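Local coordinates for protein cytosol aminopeptidase (Coxiella burnetii, PDB 3IJ3) that probably cleaves amino-terminal residues from peptides as a manganese-dependent metalloaminopeptidase of the M17 family, at residues 242-250 against 349-359; 373-382 against 439-450. All coordinates share one frame; numbering follows the deposited sequence. Where two conformers were deposited one is given.

How the contacts relate
Of the four strands involved, 244-249 comes first in the chain. Contact 1 closes a loop by laying strand 353-359 alongside it in parallel; 98 residues separate segment 242-250 from segment 349-359, among them strand 295-305, which pairs with the other edge of strand 244-249. Strand 374-377 follows, and contact 2 closes a second loop, where strand 445-450 returns antiparallel to it; 56 residues separate segment 373-382 from segment 439-450. The two loops lie in series, neither nested nor crossed. Their centres are only about 10 Å apart, because strand 445-450 also pairs in parallel with strand 353-359, S358 N lying 2.8 Å from F448 O.

Contact 1. Residues 242-250 against 349-359; sequences APKVTLVGK and EDPDLIIDFST. With SO4 (sulfate ion), chain D.
An extended chain, started by a CG that lies opposite the backbone N (chi1 174°), carries K250 past S358 until NZ reaches the carbonyl O of T359. The threonine OG1, folded in between its own backbone N and carbonyl carbon (chi1 45°), turns instead to D273 and to a water that also donates to K250 O. This meeting takes place at the C-terminal end of two neighbouring parallel strands, 244-249 and 353-359, in the central mixed sheet of the M17 catalytic domain, and it illustrates how the end of a parallel strand pair can contribute a ligand to a metal site. K250 NZ donates to T359 O at 3.2 Å, arriving tilted from the carbonyl plane, and to O3 of a bound sulfate at 3.0 Å. D273 also forms a salt bridge to K250, and both belong, with D255 and E334, to the lithium site. Midway along the lysine, CD passes 3.3 Å from S358 OG.

Behind this end the backbones are bonded alternately from L353 N to K244 O, then T246 N to L353 O, as far as K250 N to F357 O. On one face V248 sets its CB 3.8 Å from D356 CB, while the aspartate carboxylate leads away to H447 and W445 on the next strand. On the other face L247 lies beside I355, pointing the same way, with CD2 4.0 Å from the isoleucine CB. Helix 335-347 covers T246, V248 and I354, whereas helix 470-481 packs on V245, I355 and F357.

At the strand starts K244 crosses E349 at about a right angle. The E349 carboxylate is held by salt bridges to K236 and R297, and T246 OG1 donates at 2.7 Å to a water that donates to E349 OE1 at 2.6 Å.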
loop_
_atom_site.group_PDB
_atom_site.type_symbol
_atom_site.label_atom_id
_atom_site.label_comp_id
_atom_site.label_asym_id
_atom_site.label_seq_id
_atom_site.Cartn_x
_atom_site.Cartn_y
_atom_site.Cartn_z
ATOM N N ALA A 242 -8.715 22.490 50.585
ATOM C CA ALA A 242 -9.716 22.588 49.518
ATOM C C ALA A 242 -9.862 21.278 48.737
ATOM O O ALA A 242 -8.974 20.434 48.775
ATOM C CB ALA A 242 -9.329 23.725 48.542
ATOM N N PRO A 243 -10.982 21.115 48.006
ATOM C CA PRO A 243 -11.174 19.891 47.225
ATOM C C PRO A 243 -10.074 19.718 46.213
ATOM O O PRO A 243 -9.694 20.679 45.572
ATOM C CB PRO A 243 -12.513 20.124 46.508
ATOM C CG PRO A 243 -13.195 21.169 47.304
ATOM C CD PRO A 243 -12.114 22.041 47.848
ATOM N N LYS A 244 -9.602 18.485 46.058
ATOM C CA LYS A 244 -8.526 18.200 45.138
ATOM C C LYS A 244 -9.026 18.006 43.712
ATOM O O LYS A 244 -9.855 17.140 43.447
ATOM C CB LYS A 244 -7.751 16.964 45.587
ATOM C CG LYS A 244 -6.924 17.131 46.852
ATOM C CD LYS A 244 -6.195 15.817 47.165
ATOM C CE LYS A 244 -5.157 15.965 48.282
ATOM N NZ LYS A 244 -5.753 16.351 49.549
ATOM N N VAL A 245 -8.530 18.844 42.809
ATOM C CA VAL A 245 -8.810 18.734 41.370
ATOM C C VAL A 245 -7.453 18.465 40.754
ATOM O O VAL A 245 -6.538 19.293 40.903
ATOM C CB VAL A 245 -9.414 20.013 40.795
ATOM C CG1 VAL A 245 -9.505 19.931 39.241
ATOM C CG2 VAL A 245 -10.779 20.280 41.432
ATOM N N THR A 246 -7.315 17.322 40.075
ATOM C CA THR A 246 -6.057 16.925 39.465
ATOM C C THR A 246 -6.210 16.839 37.954
ATOM O O THR A 246 -7.127 16.155 37.437
ATOM C CB THR A 246 -5.533 15.575 40.040
ATOM O OG1 THR A 246 -5.336 15.699 41.458
ATOM C CG2 THR A 246 -4.181 15.122 39.323
ATOM N N LEU A 247 -5.318 17.547 37.250
ATOM C CA LEU A 247 -5.301 17.614 35.806
ATOM C C LEU A 247 -4.104 16.817 35.297
ATOM O O LEU A 247 -3.009 16.900 35.859
ATOM C CB LEU A 247 -5.162 19.062 35.349
ATOM C CG LEU A 247 -6.168 20.069 35.919
ATOM C CD1 LEU A 247 -5.884 21.496 35.335
ATOM C CD2 LEU A 247 -7.621 19.636 35.676
ATOM N N VAL A 248 -4.341 16.030 34.260
ATOM C CA VAL A 248 -3.331 15.197 33.662
ATOM C C VAL A 248 -3.276 15.476 32.163
ATOM O O VAL A 248 -4.301 15.545 31.488
ATOM C CB VAL A 248 -3.637 13.737 33.929
ATOM C CG1 VAL A 248 -2.549 12.821 33.275
ATOM C CG2 VAL A 248 -3.758 13.454 35.439
ATOM N N GLY A 249 -2.076 15.674 31.623
ATOM C CA GLY A 249 -1.944 15.934 30.201
ATOM C C GLY A 249 -0.831 15.162 29.498
ATOM O O GLY A 249 0.285 15.091 29.985
ATOM N N LYS A 250 -1.159 14.594 28.344
ATOM C CA LYS A 250 -0.211 13.825 27.541
ATOM C C LYS A 250 0.822 14.744 26.896
ATOM O O LYS A 250 0.491 15.543 26.018
ATOM C CB LYS A 250 -0.970 13.028 26.483
ATOM C CG LYS A 250 -0.086 12.278 25.454
ATOM C CD LYS A 250 -0.954 11.674 24.359
ATOM C CE LYS A 250 -0.142 11.293 23.122
ATOM N NZ LYS A 250 -1.052 10.828 22.002
ATOM N N GLU A 349 -4.186 9.939 45.910
ATOM C CA GLU A 349 -4.682 10.986 46.813
ATOM C C GLU A 349 -6.206 11.005 46.977
ATOM O O GLU A 349 -6.733 11.857 47.706
ATOM C CB GLU A 349 -4.247 12.366 46.289
ATOM C CG GLU A 349 -2.759 12.590 46.292
ATOM C CD GLU A 349 -2.368 13.993 45.879
ATOM O OE1 GLU A 349 -2.898 14.490 44.855
ATOM O OE2 GLU A 349 -1.483 14.582 46.556
ATOM N N ASP A 350 -6.921 10.107 46.293
ATOM C CA ASP A 350 -8.386 10.078 46.334
ATOM C C ASP A 350 -8.947 11.501 46.071
ATOM O O ASP A 350 -9.693 12.065 46.886
ATOM C CB ASP A 350 -8.906 9.541 47.675
ATOM C CG ASP A 350 -10.394 9.243 47.638
ATOM O OD1 ASP A 350 -10.924 9.006 46.526
ATOM O OD2 ASP A 350 -11.037 9.257 48.709
ATOM N N PRO A 351 -8.574 12.085 44.930
ATOM C CA PRO A 351 -8.997 13.434 44.615
ATOM C C PRO A 351 -10.485 13.539 44.344
ATOM O O PRO A 351 -11.143 12.522 44.061
ATOM C CB PRO A 351 -8.176 13.772 43.352
ATOM C CG PRO A 351 -7.930 12.479 42.696
ATOM C CD PRO A 351 -7.869 11.450 43.807
ATOM N N ASP A 352 -11.018 14.759 44.436
ATOM C CA ASP A 352 -12.442 14.990 44.168
ATOM C C ASP A 352 -12.764 14.831 42.680
ATOM O O ASP A 352 -13.889 14.459 42.317
ATOM C CB ASP A 352 -12.847 16.396 44.619
ATOM C CG ASP A 352 -14.347 16.572 44.729
ATOM O OD1 ASP A 352 -14.986 15.772 45.439
ATOM O OD2 ASP A 352 -14.898 17.551 44.184
ATOM N N LEU A 353 -11.767 15.101 41.825
ATOM C CA LEU A 353 -11.922 15.045 40.376
ATOM C C LEU A 353 -10.582 14.903 39.677
ATOM O O LEU A 353 -9.591 15.492 40.120
ATOM C CB LEU A 353 -12.549 16.373 39.879
ATOM C CG LEU A 353 -12.681 16.564 38.365
ATOM C CD1 LEU A 353 -13.704 15.583 37.795
ATOM C CD2 LEU A 353 -13.088 18.028 38.105
ATOM N N ILE A 354 -10.557 14.093 38.628
ATOM C CA ILE A 354 -9.389 13.962 37.754
ATOM C C ILE A 354 -9.863 14.277 36.340
ATOM O O ILE A 354 -10.894 13.744 35.909
ATOM C CB ILE A 354 -8.770 12.548 37.733
ATOM C CG1 ILE A 354 -8.357 12.121 39.141
ATOM C CG2 ILE A 354 -7.556 12.509 36.719
ATOM C CD1 ILE A 354 -7.873 10.639 39.243
ATOM N N ILE A 355 -9.140 15.137 35.621
ATOM C CA ILE A 355 -9.463 15.412 34.221
ATOM C C ILE A 355 -8.191 15.240 33.431
ATOM O O ILE A 355 -7.137 15.824 33.777
ATOM C CB ILE A 355 -9.982 16.830 33.963
ATOM C CG1 ILE A 355 -11.272 17.099 34.740
ATOM C CG2 ILE A 355 -10.230 17.033 32.432
ATOM C CD1 ILE A 355 -11.768 18.500 34.591
ATOM N N ASP A 356 -8.238 14.397 32.403
ATOM C CA ASP A 356 -7.084 14.236 31.510
ATOM C C ASP A 356 -7.387 14.727 30.095
ATOM O O ASP A 356 -8.537 14.729 29.637
ATOM C CB ASP A 356 -6.474 12.831 31.535
ATOM C CG ASP A 356 -7.204 11.826 30.719
ATOM O OD1 ASP A 356 -7.155 11.935 29.461
ATOM O OD2 ASP A 356 -7.731 10.847 31.318
ATOM N N PHE A 357 -6.331 15.201 29.442
ATOM C CA PHE A 357 -6.394 15.711 28.071
ATOM C C PHE A 357 -5.349 14.956 27.286
ATOM O O PHE A 357 -4.178 14.889 27.697
ATOM C CB PHE A 357 -6.072 17.191 28.005
ATOM C CG PHE A 357 -7.088 18.069 28.677
ATOM C CD1 PHE A 357 -8.188 18.530 27.971
ATOM C CD2 PHE A 357 -6.930 18.440 29.986
ATOM C CE1 PHE A 357 -9.117 19.359 28.570
ATOM C CE2 PHE A 357 -7.880 19.257 30.619
ATOM C CZ PHE A 357 -8.959 19.718 29.907
ATOM N N SER A 358 -5.774 14.384 26.180
ATOM C CA SER A 358 -4.898 13.610 25.336
ATOM C C SER A 358 -5.199 13.892 23.880
ATOM O O SER A 358 -6.321 14.111 23.515
ATOM C CB SER A 358 -5.112 12.134 25.641
ATOM O OG SER A 358 -4.176 11.342 24.961
ATOM N N THR A 359 -4.168 13.943 23.052
ATOM C CA THR A 359 -4.368 14.160 21.622
ATOM C C THR A 359 -4.576 12.854 20.879
ATOM O O THR A 359 -3.958 11.797 21.167
ATOM C CB THR A 359 -3.214 14.908 20.972
ATOM O OG1 THR A 359 -1.968 14.346 21.428
ATOM C CG2 THR A 359 -3.274 16.389 21.320
HETATM S S SO4 D . -2.375 7.152 22.290
HETATM O O1 SO4 D . -1.034 7.261 21.728
HETATM O O2 SO4 D . -2.308 6.087 23.301
HETATM O O3 SO4 D . -2.706 8.457 22.832
HETATM O O4 SO4 D . -3.345 6.770 21.242
HETATM O O HOH W 1 -4.210 13.652 42.751
HETATM O O HOH W 2 -1.443 15.191 23.963
#

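Contact 2. Residues 373-382 against 439-450; sequences PALFANQDSL and VSDQIPWAHFDI
N378 meets W445 from the first carbon of its side chain: CB sits at the edge of the indole, 4.0 Å from CE3. A chi1 of 68° then tucks CG between the residue's own backbone N and carbonyl carbon, which turns the amide along the opposing main chain. At its tip, OD1 accepts a hydrogen bond from W445 N at 2.9 Å, the donor standing 38° out of the carbonyl plane, while ND2 gives a nearly straight bond to I443 O, also 2.9 Å. ND2 further donates to a water that bridges V439 O and D441 OD1. With N378 N bonded to W445 O, the asparagine prolongs the antiparallel ladder of strands 374-377 and 445-450, at one side of the catalytic domain's central sheet, beyond A377.

Within that ladder L375 CD1 lies over one face of the F448 ring in a CH-pi contact, 4.0 Å from the centroid, and also touches A446 CB. Across the sheet F376 and H447 run side by side, CD2 to CD2 at 3.5 Å, their rings oblique. Q379, the N-cap residue of helix 380-393, stretches over P444 so that NE2 donates to D441 O, inside the type I turn 440-443, at 3.1 Å.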
loop_
_atom_site.group_PDB
_atom_site.type_symbol
_atom_site.label_atom_id
_atom_site.label_comp_id
_atom_site.label_asym_id
_atom_site.label_seq_id
_atom_site.Cartn_x
_atom_site.Cartn_y
_atom_site.Cartn_z
ATOM N N PRO A 373 -14.106 17.702 20.264
ATOM C CA PRO A 373 -13.451 16.856 21.282
ATOM C C PRO A 373 -14.346 15.770 21.833
ATOM O O PRO A 373 -15.537 16.009 22.064
ATOM C CB PRO A 373 -13.158 17.843 22.401
ATOM C CG PRO A 373 -12.989 19.167 21.696
ATOM C CD PRO A 373 -13.933 19.140 20.549
ATOM N N ALA A 374 -13.779 14.585 22.022
ATOM C CA ALA A 374 -14.471 13.471 22.616
ATOM C C ALA A 374 -14.295 13.483 24.120
ATOM O O ALA A 374 -13.184 13.641 24.628
ATOM C CB ALA A 374 -13.917 12.159 22.064
ATOM N N LEU A 375 -15.400 13.287 24.822
ATOM C CA LEU A 375 -15.425 13.203 26.273
ATOM C C LEU A 375 -15.801 11.817 26.712
ATOM O O LEU A 375 -16.794 11.242 26.219
ATOM C CB LEU A 375 -16.473 14.146 26.863
ATOM C CG LEU A 375 -16.866 13.980 28.353
ATOM C CD1 LEU A 375 -15.673 14.307 29.328
ATOM C CD2 LEU A 375 -18.082 14.842 28.703
ATOM N N PHE A 376 -15.005 11.260 27.605
ATOM C CA PHE A 376 -15.337 10.017 28.283
ATOM C C PHE A 376 -15.379 10.339 29.777
ATOM O O PHE A 376 -14.549 11.091 30.288
ATOM C CB PHE A 376 -14.298 8.919 28.063
ATOM C CG PHE A 376 -14.157 8.461 26.632
ATOM C CD1 PHE A 376 -14.806 7.304 26.192
ATOM C CD2 PHE A 376 -13.402 9.193 25.717
ATOM C CE1 PHE A 376 -14.656 6.868 24.877
ATOM C CE2 PHE A 376 -13.261 8.760 24.398
ATOM C CZ PHE A 376 -13.858 7.604 23.988
ATOM N N ALA A 377 -16.316 9.736 30.501
ATOM C CA ALA A 377 -16.371 9.941 31.931
ATOM C C ALA A 377 -16.927 8.697 32.614
ATOM O O ALA A 377 -17.858 8.059 32.112
ATOM C CB ALA A 377 -17.188 11.175 32.292
ATOM N N ASN A 378 -16.331 8.360 33.753
ATOM C CA ASN A 378 -16.724 7.181 34.516
ATOM C C ASN A 378 -17.926 7.373 35.407
ATOM O O ASN A 378 -18.408 6.394 36.005
ATOM C CB ASN A 378 -15.558 6.608 35.317
ATOM C CG ASN A 378 -15.110 7.503 36.451
ATOM O OD1 ASN A 378 -15.606 8.616 36.613
ATOM N ND2 ASN A 378 -14.140 7.016 37.253
ATOM N N GLN A 379 -18.407 8.610 35.508
ATOM C CA GLN A 379 -19.590 8.936 36.300
ATOM C C GLN A 379 -20.537 9.780 35.457
ATOM O O GLN A 379 -20.137 10.792 34.867
ATOM C CB GLN A 379 -19.203 9.665 37.601
ATOM C CG GLN A 379 -18.470 8.719 38.599
ATOM C CD GLN A 379 -18.247 9.343 39.950
ATOM O OE1 GLN A 379 -18.834 10.373 40.270
ATOM N NE2 GLN A 379 -17.412 8.697 40.775
ATOM N N ASP A 380 -21.801 9.371 35.406
ATOM C CA ASP A 380 -22.778 10.077 34.558
ATOM C C ASP A 380 -23.032 11.547 34.921
ATOM O O ASP A 380 -23.186 12.394 34.025
ATOM C CB ASP A 380 -24.089 9.304 34.485
ATOM C CG ASP A 380 -23.981 7.985 33.679
ATOM O OD1 ASP A 380 -23.069 7.804 32.833
ATOM O OD2 ASP A 380 -24.856 7.115 33.903
ATOM N N SER A 381 -23.057 11.870 36.205
ATOM C CA SER A 381 -23.300 13.252 36.622
ATOM C C SER A 381 -22.225 14.183 36.100
ATOM O O SER A 381 -22.520 15.297 35.631
ATOM C CB SER A 381 -23.427 13.347 38.134
ATOM O OG SER A 381 -24.529 12.583 38.591
ATOM N N LEU A 382 -20.973 13.732 36.164
ATOM C CA LEU A 382 -19.856 14.516 35.648
ATOM C C LEU A 382 -19.994 14.736 34.152
ATOM O O LEU A 382 -19.836 15.867 33.646
ATOM C CB LEU A 382 -18.536 13.815 35.959
ATOM C CG LEU A 382 -17.248 14.445 35.430
ATOM C CD1 LEU A 382 -17.101 15.918 35.940
ATOM C CD2 LEU A 382 -16.083 13.543 35.877
ATOM N N VAL A 439 -8.017 3.820 36.913
ATOM C CA VAL A 439 -8.826 4.744 37.713
ATOM C C VAL A 439 -10.081 4.111 38.295
ATOM O O VAL A 439 -10.961 3.659 37.555
ATOM C CB VAL A 439 -9.289 5.940 36.848
ATOM C CG1 VAL A 439 -10.054 6.959 37.726
ATOM C CG2 VAL A 439 -8.112 6.627 36.174
ATOM N N SER A 440 -10.172 4.089 39.624
ATOM C CA SER A 440 -11.342 3.572 40.313
ATOM C C SER A 440 -12.641 4.249 39.861
ATOM O O SER A 440 -12.671 5.467 39.645
ATOM C CB SER A 440 -11.211 3.821 41.817
ATOM O OG SER A 440 -12.376 3.394 42.495
ATOM N N ASP A 441 -13.720 3.468 39.743
ATOM C CA ASP A 441 -15.039 4.036 39.436
ATOM C C ASP A 441 -15.499 4.987 40.545
ATOM O O ASP A 441 -16.419 5.796 40.325
ATOM C CB ASP A 441 -16.109 2.944 39.273
ATOM C CG ASP A 441 -16.000 2.188 37.960
ATOM O OD1 ASP A 441 -15.338 2.661 37.012
ATOM O OD2 ASP A 441 -16.617 1.107 37.885
ATOM N N GLN A 442 -14.882 4.899 41.729
ATOM C CA GLN A 442 -15.252 5.771 42.863
ATOM C C GLN A 442 -14.645 7.175 42.826
ATOM O O GLN A 442 -14.977 8.020 43.672
ATOM C CB GLN A 442 -14.906 5.107 44.211
ATOM C CG GLN A 442 -15.488 3.684 44.352
ATOM C CD GLN A 442 -16.977 3.610 44.031
ATOM O OE1 GLN A 442 -17.422 2.694 43.329
ATOM N NE2 GLN A 442 -17.747 4.600 44.500
ATOM N N ILE A 443 -13.727 7.415 41.892
ATOM C CA ILE A 443 -13.101 8.722 41.732
ATOM C C ILE A 443 -13.663 9.343 40.449
ATOM O O ILE A 443 -13.455 8.793 39.378
ATOM C CB ILE A 443 -11.567 8.586 41.607
ATOM C CG1 ILE A 443 -10.976 7.957 42.872
ATOM C CG2 ILE A 443 -10.915 9.948 41.335
ATOM C CD1 ILE A 443 -9.494 7.525 42.724
ATOM N N PRO A 444 -14.350 10.494 40.549
ATOM C CA PRO A 444 -14.909 11.117 39.324
ATOM C C PRO A 444 -13.781 11.461 38.358
ATOM O O PRO A 444 -12.830 12.154 38.732
ATOM C CB PRO A 444 -15.613 12.369 39.859
ATOM C CG PRO A 444 -15.914 12.041 41.248
ATOM C CD PRO A 444 -14.755 11.246 41.747
ATOM N N TRP A 445 -13.880 10.941 37.143
ATOM C CA TRP A 445 -12.818 11.098 36.129
ATOM C C TRP A 445 -13.367 11.367 34.734
ATOM O O TRP A 445 -14.255 10.642 34.250
ATOM C CB TRP A 445 -11.950 9.815 36.144
ATOM C CG TRP A 445 -11.058 9.635 34.958
ATOM C CD1 TRP A 445 -10.014 10.438 34.566
ATOM C CD2 TRP A 445 -11.109 8.553 34.015
ATOM N NE1 TRP A 445 -9.430 9.929 33.404
ATOM C CE2 TRP A 445 -10.084 8.771 33.059
ATOM C CE3 TRP A 445 -11.928 7.422 33.879
ATOM C CZ2 TRP A 445 -9.862 7.903 31.987
ATOM C CZ3 TRP A 445 -11.697 6.553 32.776
ATOM C CH2 TRP A 445 -10.676 6.819 31.859
ATOM N N ALA A 446 -12.820 12.399 34.079
ATOM C CA ALA A 446 -13.184 12.757 32.724
ATOM C C ALA A 446 -11.903 12.716 31.886
ATOM O O ALA A 446 -10.841 13.180 32.333
ATOM C CB ALA A 446 -13.824 14.181 32.643
ATOM N N HIS A 447 -12.011 12.127 30.706
ATOM C CA HIS A 447 -10.908 12.012 29.748
ATOM C C HIS A 447 -11.346 12.664 28.453
ATOM O O HIS A 447 -12.395 12.312 27.889
ATOM C CB HIS A 447 -10.585 10.537 29.532
ATOM C CG HIS A 447 -9.814 10.244 28.283
ATOM N ND1 HIS A 447 -8.473 10.531 28.143
ATOM C CD2 HIS A 447 -10.182 9.608 27.145
ATOM C CE1 HIS A 447 -8.074 10.160 26.942
ATOM N NE2 HIS A 447 -9.081 9.569 26.329
ATOM N N PHE A 448 -10.522 13.593 27.973
ATOM C CA PHE A 448 -10.771 14.296 26.754
ATOM C C PHE A 448 -9.774 13.890 25.670
ATOM O O PHE A 448 -8.534 13.935 25.897
ATOM C CB PHE A 448 -10.648 15.818 26.933
ATOM C CG PHE A 448 -11.793 16.428 27.644
ATOM C CD1 PHE A 448 -12.897 16.863 26.936
ATOM C CD2 PHE A 448 -11.785 16.572 29.014
ATOM C CE1 PHE A 448 -13.976 17.428 27.603
ATOM C CE2 PHE A 448 -12.869 17.148 29.682
ATOM C CZ PHE A 448 -13.948 17.564 28.979
ATOM N N ASP A 449 -10.301 13.454 24.532
ATOM C CA ASP A 449 -9.484 13.158 23.348
ATOM C C ASP A 449 -9.703 14.366 22.457
ATOM O O ASP A 449 -10.849 14.681 22.069
ATOM C CB ASP A 449 -9.910 11.887 22.638
ATOM C CG ASP A 449 -9.512 10.649 23.384
ATOM O OD1 ASP A 449 -8.453 10.683 24.028
ATOM O OD2 ASP A 449 -10.258 9.637 23.310
ATOM N N ILE A 450 -8.618 15.061 22.150
ATOM C CA ILE A 450 -8.699 16.287 21.343
ATOM C C ILE A 450 -7.735 16.273 20.150
ATOM O O ILE A 450 -6.712 15.578 20.188
ATOM C CB ILE A 450 -8.357 17.516 22.235
ATOM C CG1 ILE A 450 -6.934 17.390 22.790
ATOM C CG2 ILE A 450 -9.355 17.678 23.384
ATOM C CD1 ILE A 450 -6.452 18.623 23.576
HETATM O O HOH W 3 -13.364 4.261 36.371
HETATM O O HOH W 4 -17.674 9.247 43.654
#